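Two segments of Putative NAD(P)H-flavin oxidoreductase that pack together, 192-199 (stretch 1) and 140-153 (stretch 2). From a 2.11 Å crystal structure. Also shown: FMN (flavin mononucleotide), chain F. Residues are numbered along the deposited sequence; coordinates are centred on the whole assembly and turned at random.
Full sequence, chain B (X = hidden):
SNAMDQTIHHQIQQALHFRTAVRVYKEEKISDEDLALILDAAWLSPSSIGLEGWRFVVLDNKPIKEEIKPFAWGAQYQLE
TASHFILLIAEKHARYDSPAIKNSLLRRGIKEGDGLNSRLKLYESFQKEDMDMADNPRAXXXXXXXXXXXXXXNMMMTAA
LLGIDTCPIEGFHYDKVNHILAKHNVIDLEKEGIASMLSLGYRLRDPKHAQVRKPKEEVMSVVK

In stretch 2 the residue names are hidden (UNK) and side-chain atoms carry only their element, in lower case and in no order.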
ATOM      1  N   GLU B 192       4.495  14.100 -12.301  1.00 27.17           N
ATOM      2  CA  GLU B 192       4.185  12.727 -11.893  1.00 27.14           C
ATOM      3  C   GLU B 192       5.282  11.743 -12.317  1.00 26.92           C
ATOM      4  O   GLU B 192       6.136  12.048 -13.172  1.00 26.39           O
ATOM      5  CB  GLU B 192       2.816  12.266 -12.430  1.00 26.77           C
ATOM      6  CG  GLU B 192       2.728  12.026 -13.934  1.00 27.04           C
ATOM      7  CD  GLU B 192       1.305  12.114 -14.511  1.00 28.35           C
ATOM      8  OE1 GLU B 192       0.279  11.980 -13.767  1.00 30.18           O
ATOM      9  OE2 GLU B 192       1.212  12.346 -15.733  1.00 30.09           O
ATOM     10  N   GLY B 193       5.274  10.587 -11.661  1.00 26.38           N
ATOM     11  CA  GLY B 193       6.240   9.519 -11.912  1.00 26.50           C
ATOM     12  C   GLY B 193       5.606   8.163 -11.603  1.00 26.64           C
ATOM     13  O   GLY B 193       4.660   8.048 -10.815  1.00 26.70           O
ATOM     14  N   ILE B 194       6.105   7.132 -12.250  1.00 26.67           N
ATOM     15  CA  ILE B 194       5.584   5.810 -12.000  1.00 26.81           C
ATOM     16  C   ILE B 194       5.965   5.347 -10.575  1.00 27.26           C
ATOM     17  O   ILE B 194       7.079   5.615 -10.112  1.00 27.27           O
ATOM     18  CB  ILE B 194       6.050   4.805 -13.115  1.00 27.45           C
ATOM     19  CG1 ILE B 194       5.254   3.488 -13.015  1.00 26.69           C
ATOM     20  CG2 ILE B 194       7.594   4.600 -13.113  1.00 24.29           C
ATOM     21  CD1 ILE B 194       5.346   2.617 -14.271  1.00 27.51           C
ATOM     22  N   ALA B 195       5.021   4.680  -9.901  1.00 27.06           N
ATOM     23  CA  ALA B 195       5.224   4.103  -8.579  1.00 27.03           C
ATOM     24  C   ALA B 195       5.509   2.598  -8.688  1.00 26.88           C
ATOM     25  O   ALA B 195       6.417   2.054  -8.019  1.00 26.47           O
ATOM     26  CB  ALA B 195       3.989   4.366  -7.707  1.00 27.13           C
ATOM     27  N   SER B 196       4.734   1.934  -9.536  1.00 26.12           N
ATOM     28  CA  SER B 196       4.867   0.496  -9.740  1.00 27.08           C
ATOM     29  C   SER B 196       4.038   0.048 -10.970  1.00 26.86           C
ATOM     30  O   SER B 196       3.365   0.864 -11.617  1.00 26.76           O
ATOM     31  CB  SER B 196       4.419  -0.250  -8.457  1.00 26.26           C
ATOM     32  OG  SER B 196       3.037  -0.079  -8.254  1.00 26.03           O
HETATM   33  N   MSE B 197       4.093  -1.240 -11.282  1.00 27.40           N
HETATM   34  CA  MSE B 197       3.235  -1.823 -12.304  1.00 28.90           C
HETATM   35  C   MSE B 197       2.507  -3.031 -11.710  1.00 28.38           C
HETATM   36  O   MSE B 197       2.957  -3.611 -10.722  1.00 28.97           O
HETATM   37  CB  MSE B 197       4.073  -2.288 -13.504  1.00 29.58           C
HETATM   38  CG  MSE B 197       4.983  -1.251 -14.135  1.00 29.97           C
HETATM   39 SE   MSE B 197       6.236  -2.126 -15.419  0.55 32.40          SE
HETATM   40  CE  MSE B 197       7.350  -0.623 -15.823  1.00 29.74           C
ATOM     41  N   LEU B 198       1.399  -3.416 -12.324  1.00 27.60           N
ATOM     42  CA  LEU B 198       0.659  -4.598 -11.915  1.00 27.63           C
ATOM     43  C   LEU B 198       0.254  -5.364 -13.177  1.00 27.64           C
ATOM     44  O   LEU B 198      -0.454  -4.826 -14.013  1.00 27.37           O
ATOM     45  CB  LEU B 198      -0.601  -4.179 -11.132  1.00 27.29           C
ATOM     46  CG  LEU B 198      -1.526  -5.287 -10.631  1.00 27.07           C
ATOM     47  CD1 LEU B 198      -0.813  -6.159  -9.575  1.00 23.95           C
ATOM     48  CD2 LEU B 198      -2.762  -4.636 -10.050  1.00 28.11           C
ATOM     49  N   SER B 199       0.704  -6.602 -13.333  1.00 27.67           N
ATOM     50  CA  SER B 199       0.155  -7.448 -14.402  1.00 27.49           C
ATOM     51  C   SER B 199      -1.059  -8.215 -13.899  1.00 27.37           C
ATOM     52  O   SER B 199      -1.123  -8.582 -12.740  1.00 27.07           O
ATOM     53  CB  SER B 199       1.201  -8.424 -14.943  1.00 27.97           C
ATOM     54  OG  SER B 199       1.770  -9.166 -13.889  1.00 26.91           O
ATOM     55  N   UNK B 140       8.399  13.584  -0.744  1.00 26.77           N
ATOM     56  CA  UNK B 140       7.020  13.938  -1.059  1.00 26.35           C
ATOM     57  C   UNK B 140       6.455  13.010  -2.109  1.00 26.42           C
ATOM     58  O   UNK B 140       5.289  12.618  -2.051  1.00 25.97           O
ATOM     59  c   UNK B 140       7.015  15.358  -1.601  1.00 26.32           C
ATOM     60  c   UNK B 140       6.004  16.307   0.554  1.00 25.74           C
ATOM     61  c   UNK B 140       6.388  16.552  -0.866  1.00 26.55           C
ATOM     62  c   UNK B 140       7.186  17.801  -1.056  1.00 23.87           C
ATOM     63  N   UNK B 141       7.286  12.684  -3.094  1.00 26.86           N
ATOM     64  CA  UNK B 141       6.909  11.748  -4.129  1.00 26.90           C
ATOM     65  C   UNK B 141       6.705  10.376  -3.532  1.00 27.01           C
ATOM     66  O   UNK B 141       5.726   9.679  -3.869  1.00 27.34           O
ATOM     67  c   UNK B 141       7.946  11.686  -5.276  1.00 26.77           C
ATOM     68  c   UNK B 141       7.623  10.617  -6.272  1.00 27.78           C
ATOM     69  c   UNK B 141       8.278   9.383  -6.224  1.00 29.70           C
ATOM     70  c   UNK B 141       6.877   8.584  -8.042  1.00 28.10           C
ATOM     71  c   UNK B 141       6.573  10.805  -7.191  1.00 24.53           C
ATOM     72  c   UNK B 141       7.914   8.356  -7.116  1.00 31.35           C
ATOM     73  c   UNK B 141       6.204   9.819  -8.052  1.00 24.43           C
ATOM     74  N   UNK B 142       7.640   9.958  -2.670  1.00 26.80           N
ATOM     75  CA  UNK B 142       7.561   8.633  -2.052  1.00 25.90           C
ATOM     76  C   UNK B 142       6.307   8.557  -1.175  1.00 26.37           C
ATOM     77  O   UNK B 142       5.662   7.515  -1.095  1.00 26.83           O
ATOM     78  c   UNK B 142       9.944   7.737  -2.212  1.00 26.32           C
ATOM     79  c   UNK B 142       8.850   8.300  -1.295  1.00 26.25           C
ATOM     80  o   UNK B 142       9.623   7.163  -3.274  1.00 25.17           O
ATOM     81  o   UNK B 142      11.139   7.823  -1.868  1.00 26.04           O
ATOM     82  N   UNK B 143       5.907   9.690  -0.594  1.00 25.04           N
ATOM     83  CA  UNK B 143       4.660   9.742   0.133  1.00 24.29           C
ATOM     84  C   UNK B 143       3.407   9.521  -0.715  1.00 24.89           C
ATOM     85  O   UNK B 143       2.528   8.728  -0.334  1.00 25.89           O
ATOM     86  c   UNK B 143       0.137  13.043   2.226  1.00 22.87           C
ATOM     87  c   UNK B 143       1.189  14.231   0.367  1.00 24.82           C
ATOM     88  c   UNK B 143       1.256  12.179   2.221  1.00 26.00           C
ATOM     89  c   UNK B 143       2.745  10.554   2.630  1.00 24.09           C
ATOM     90  c   UNK B 143       2.330  12.319   1.296  1.00 24.10           C
ATOM     91  c   UNK B 143       3.275  11.277   1.589  1.00 25.38           C
ATOM     92  c   UNK B 143       0.119  14.055   1.300  1.00 24.25           C
ATOM     93  c   UNK B 143       4.572  11.047   0.905  1.00 24.27           C
ATOM     94  c   UNK B 143       2.296  13.367   0.361  1.00 24.08           C
ATOM     95  n   UNK B 143       1.543  11.101   3.022  1.00 22.82           N
ATOM     96  N   UNK B 144       3.291  10.194  -1.859  1.00 23.97           N
ATOM     97  CA  UNK B 144       2.172   9.873  -2.749  1.00 23.65           C
ATOM     98  C   UNK B 144       2.268   8.466  -3.334  1.00 24.03           C
ATOM     99  O   UNK B 144       1.230   7.776  -3.504  1.00 22.75           O
ATOM    100  c   UNK B 144       1.686  12.277  -3.277  1.00 19.76           C
ATOM    101  o   UNK B 144       3.184  10.999  -4.649  1.00 23.80           O
ATOM    102  c   UNK B 144       1.976  10.918  -3.880  1.00 23.01           C
ATOM    103  N   UNK B 145       3.502   8.044  -3.659  1.00 25.34           N
ATOM    104  CA  UNK B 145       3.735   6.680  -4.136  1.00 25.59           C
ATOM    105  C   UNK B 145       3.236   5.646  -3.104  1.00 26.98           C
ATOM    106  O   UNK B 145       2.608   4.634  -3.493  1.00 28.43           O
ATOM    107  c   UNK B 145       5.198   6.454  -4.518  1.00 24.40           C
ATOM    108  N   UNK B 146       3.436   5.915  -1.805  1.00 27.44           N
ATOM    109  CA  UNK B 146       2.914   5.019  -0.745  1.00 26.83           C
ATOM    110  C   UNK B 146       1.426   4.818  -0.862  1.00 27.32           C
ATOM    111  O   UNK B 146       0.942   3.684  -0.700  1.00 27.35           O
ATOM    112  c   UNK B 146       4.876   6.114   2.416  1.00 23.51           C
ATOM    113  c   UNK B 146       3.201   5.534   0.653  1.00 27.00           C
ATOM    114  n   UNK B 146       6.621   6.834   4.029  1.00 26.92           N
ATOM    115  c   UNK B 146       4.651   5.428   1.095  1.00 27.07           C
ATOM    116  c   UNK B 146       6.347   6.106   2.753  1.00 25.50           C
ATOM    117  N   UNK B 147       0.681   5.906  -1.112  1.00 26.95           N
ATOM    118  CA  UNK B 147      -0.784   5.787  -1.238  1.00 26.35           C
ATOM    119  C   UNK B 147      -1.194   4.786  -2.329  1.00 25.66           C
ATOM    120  O   UNK B 147      -2.168   4.032  -2.177  1.00 25.33           O
ATOM    121  o   UNK B 147      -1.942   7.593   1.501  1.00 23.26           O
ATOM    122  c   UNK B 147      -1.472   7.149  -1.463  1.00 25.83           C
ATOM    123  c   UNK B 147      -0.984   8.324  -0.556  1.00 26.73           C
ATOM    124  c   UNK B 147      -0.936   7.976   0.903  1.00 25.43           C
ATOM    125  n   UNK B 147       0.246   8.113   1.495  1.00 24.67           N
ATOM    126  N   UNK B 148      -0.452   4.773  -3.430  1.00 26.11           N
ATOM    127  CA  UNK B 148      -0.784   3.892  -4.573  1.00 25.78           C
ATOM    128  C   UNK B 148      -0.649   2.435  -4.213  1.00 25.61           C
ATOM    129  O   UNK B 148      -1.346   1.595  -4.800  1.00 26.25           O
ATOM    130  o   UNK B 148       1.403   3.698  -5.639  1.00 27.09           O
ATOM    131  c   UNK B 148       0.056   4.172  -5.842  1.00 25.41           C
ATOM    132  c   UNK B 148       0.031   5.656  -6.186  1.00 25.40           C
ATOM    133  N   UNK B 149       0.235   2.123  -3.259  1.00 25.45           N
ATOM    134  CA  UNK B 149       0.353   0.738  -2.724  1.00 25.39           C
ATOM    135  C   UNK B 149      -0.935   0.262  -2.012  1.00 24.70           C
ATOM    136  O   UNK B 149      -1.219  -0.922  -2.019  1.00 25.47           O
ATOM    137  c   UNK B 149       3.443   1.788  -3.077  1.00 25.94           C
ATOM    138  c   UNK B 149       4.629   1.781  -3.801  1.00 28.34           C
ATOM    139  c   UNK B 149       4.757  -0.609  -3.590  1.00 25.74           C
ATOM    140  c   UNK B 149       3.553  -0.605  -2.846  1.00 22.22           C
ATOM    141  c   UNK B 149       2.878   0.580  -2.593  1.00 27.15           C
ATOM    142  o   UNK B 149       6.459   0.580  -4.760  1.00 27.64           O
ATOM    143  c   UNK B 149       1.579   0.578  -1.825  1.00 24.28           C
ATOM    144  c   UNK B 149       5.281   0.575  -4.051  1.00 25.20           C
ATOM    145  N   UNK B 150      -1.699   1.167  -1.396  1.00 24.92           N
ATOM    146  CA  UNK B 150      -3.056   0.815  -0.890  1.00 25.15           C
ATOM    147  C   UNK B 150      -3.966   0.297  -2.039  1.00 26.99           C
ATOM    148  O   UNK B 150      -4.652  -0.757  -1.913  1.00 26.93           O
ATOM    149  c   UNK B 150      -3.743   2.009  -0.162  1.00 26.98           C
ATOM    150  c   UNK B 150      -2.834   2.573   0.946  1.00 25.65           C
ATOM    151  c   UNK B 150      -5.173   1.622   0.336  1.00 23.88           C
ATOM    152  c   UNK B 150      -3.392   3.787   1.704  1.00 25.44           C
ATOM    153  N   UNK B 151      -3.962   1.050  -3.143  1.00 25.92           N
ATOM    154  CA  UNK B 151      -4.707   0.732  -4.357  1.00 26.63           C
ATOM    155  C   UNK B 151      -4.178  -0.556  -4.950  1.00 26.64           C
ATOM    156  O   UNK B 151      -4.952  -1.407  -5.353  1.00 27.07           O
ATOM    157  c   UNK B 151      -4.589   1.869  -5.386  1.00 24.81           C
ATOM    158  N   UNK B 152      -2.859  -0.708  -4.974  1.00 26.58           N
ATOM    159  CA  UNK B 152      -2.270  -1.954  -5.415  1.00 27.08           C
ATOM    160  C   UNK B 152      -2.876  -3.140  -4.672  1.00 27.83           C
ATOM    161  O   UNK B 152      -3.278  -4.143  -5.287  1.00 28.51           O
ATOM    162  c   UNK B 152      -0.093  -2.944  -7.422  1.00 24.12           C
ATOM    163  c   UNK B 152       0.036  -3.031  -5.885  1.00 25.87           C
ATOM    164  c   UNK B 152       1.469  -2.850  -5.435  1.00 23.21           C
ATOM    165  c   UNK B 152      -0.760  -1.916  -5.225  1.00 26.96           C
ATOM    166  N   UNK B 153      -2.920  -3.026  -3.349  1.00 27.93           N
ATOM    167  CA  UNK B 153      -3.520  -4.021  -2.492  1.00 28.41           C
ATOM    168  C   UNK B 153      -4.987  -4.281  -2.808  1.00 28.71           C
ATOM    169  O   UNK B 153      -5.404  -5.439  -2.915  1.00 28.03           O
TER
HETATM  170  N1  FMN F 702      -8.220   9.832   8.634  1.00 35.18           N
HETATM  171  C2  FMN F 702      -8.032  10.422   9.881  1.00 36.04           C
HETATM  172  O2  FMN F 702      -8.989  10.856  10.543  1.00 37.27           O
HETATM  173  N3  FMN F 702      -6.763  10.555  10.411  1.00 35.30           N
HETATM  174  C4  FMN F 702      -5.630  10.127   9.734  1.00 35.86           C
HETATM  175  O4  FMN F 702      -4.559  10.715   9.943  1.00 34.02           O
HETATM  176  C4A FMN F 702      -5.805   9.516   8.479  1.00 37.20           C
HETATM  177  N5  FMN F 702      -4.669   9.077   7.770  1.00 37.47           N
HETATM  178  C5A FMN F 702      -4.790   8.432   6.537  1.00 36.43           C
HETATM  179  C6  FMN F 702      -3.656   7.959   5.887  1.00 34.55           C
HETATM  180  C7  FMN F 702      -3.745   7.321   4.652  1.00 35.72           C
HETATM  181  C7M FMN F 702      -2.655   6.324   4.313  1.00 29.29           C
HETATM  182  C8  FMN F 702      -5.019   7.166   4.070  1.00 35.69           C
HETATM  183  C8M FMN F 702      -5.231   6.020   3.130  1.00 29.74           C
HETATM  184  C9  FMN F 702      -6.163   7.653   4.723  1.00 35.29           C
HETATM  185  C9A FMN F 702      -6.065   8.275   5.970  1.00 36.87           C
HETATM  186  N10 FMN F 702      -7.213   8.734   6.665  1.00 37.77           N
HETATM  187  C10 FMN F 702      -7.101   9.357   7.924  1.00 36.79           C
HETATM  188  C1' FMN F 702      -8.528   8.760   5.939  1.00 39.81           C
HETATM  189  C2' FMN F 702      -8.586   9.780   4.787  1.00 42.02           C
HETATM  190  O2' FMN F 702      -8.779  11.101   5.271  1.00 43.71           O
HETATM  191  C3' FMN F 702      -9.737   9.351   3.873  1.00 42.24           C
HETATM  192  O3' FMN F 702      -9.348   8.122   3.310  1.00 44.36           O
HETATM  193  C4' FMN F 702     -10.149  10.316   2.749  1.00 41.48           C
HETATM  194  O4' FMN F 702     -10.750  11.492   3.264  1.00 42.08           O
HETATM  195  C5' FMN F 702     -11.090   9.597   1.764  1.00 39.73           C
HETATM  196  O5' FMN F 702     -12.380   9.327   2.316  1.00 36.17           O
HETATM  197  P   FMN F 702     -12.969   7.859   2.690  1.00 29.42           P
HETATM  198  O1P FMN F 702     -13.772   7.991   3.956  1.00 26.93           O
HETATM  199  O2P FMN F 702     -11.908   6.810   2.878  1.00 29.42           O
HETATM  200  O3P FMN F 702     -13.875   7.399   1.608  1.00 33.96           O
HETATM  201  O   HOH W   1       2.346   0.985  -6.065  1.00 18.26           O
HETATM  202  O   HOH W   2       7.289   3.241  -5.451  1.00 20.38           O

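Position 140 opens the helical stretch with four side-chain carbons forked at the second, out of reach of the strand; the fork identifies Leu 140. Position 141 has one carbon leading into a ring of six carbons with no oxygen. Its CA-to-CB bond points toward the strand, and the ring carbon farthest from the backbone lies 3.6 Å from Gly 193 O and 3.6 Å from Ile 194 O, both near the ring plane, so the ring edge meets the carbonyls. This is Phe 141. Gly 193 leaves room for it: an ideal CB there would sit 3.3 Å from Phe 141 CE1, a tight fit.

At position 142 two carbons, the second carrying two oxygens, make a carboxylate one methylene from the backbone: Asp 142. Position 143 has one carbon followed by fused five- and six-membered rings holding eight carbons and one nitrogen, an indole, so Trp 143. Position 144 shows one carbon bearing an oxygen and a carbon, the pattern of Thr 144. None of these three touches the strand.

Position 145 has a single side-chain carbon, its CB, which lies 4.0 Å from Ala 195 CB; the CA atoms of 145 and Ala 195 are 5.3 Å apart, the shortest spacing in the register. The lone carbon identifies Ala 145, and two methyl groups permit this approach.

Position 146 is a row of four carbons ending in nitrogen. Its CA-to-CB bond points away from the strand, and the side chain comes no nearer to it than 8.5 Å; this is Lys 146. Position 147 has three carbons, the third carrying an oxygen and a nitrogen, and no atom of the side chain touches the strand: Gln 147. Gln 147 NE2 donates to Trp 143 O at 3.0 Å and 168°, while Gln 147 OE1 comes within 3.2 Å of FMN C7M.

Position 148 again shows one carbon with an oxygen and a carbon, but here CA-to-CB points toward the strand, and the oxygen lies 3.4 Å from Ala 195 CB: Thr 148. Thr 148 OG1 donates to Ala 145 O at 2.6 Å. Water 1 donates to Thr 148 OG1 at 2.9 Å and its O lies 2.5 Å from Ser 196 OG, bridging the stretches.

Position 149 has one carbon and a six-carbon ring bearing an oxygen. The side chain starts sideways, yet its end approaches, its oxygen 3.6 Å from Ala 195 O: Tyr 149. Water 2 donates to both, its O 2.9 Å from Tyr 149 OH and 3.0 Å from Ala 195 O.

Position 150 has four carbons forked at the first, one arm two carbons long, and no contact with the strand: Ile 150; Ile 150 CD1 lies 3.2 Å from FMN C8M. Position 151, a lone carbon also clear of the strand, is Ala 151. Position 152 has four carbons forked at the second, one terminal carbon meeting Leu 198 CD1 at 3.9 Å: Leu 152, the carbon being CD1. Position 153 has no side chain and touches nothing on the strand: Gly 153.

The axes run at 22°, approaching to 8.3 Å, and 386 Å² is buried. No direct hydrogen bond crosses. The contact instead combines close alanine packing at its centre, a phenylalanine edge towards one end, a leucine pair towards the other, and two bridging waters.

Stretch 2 (140-153) LFDWTAKQTYIALG
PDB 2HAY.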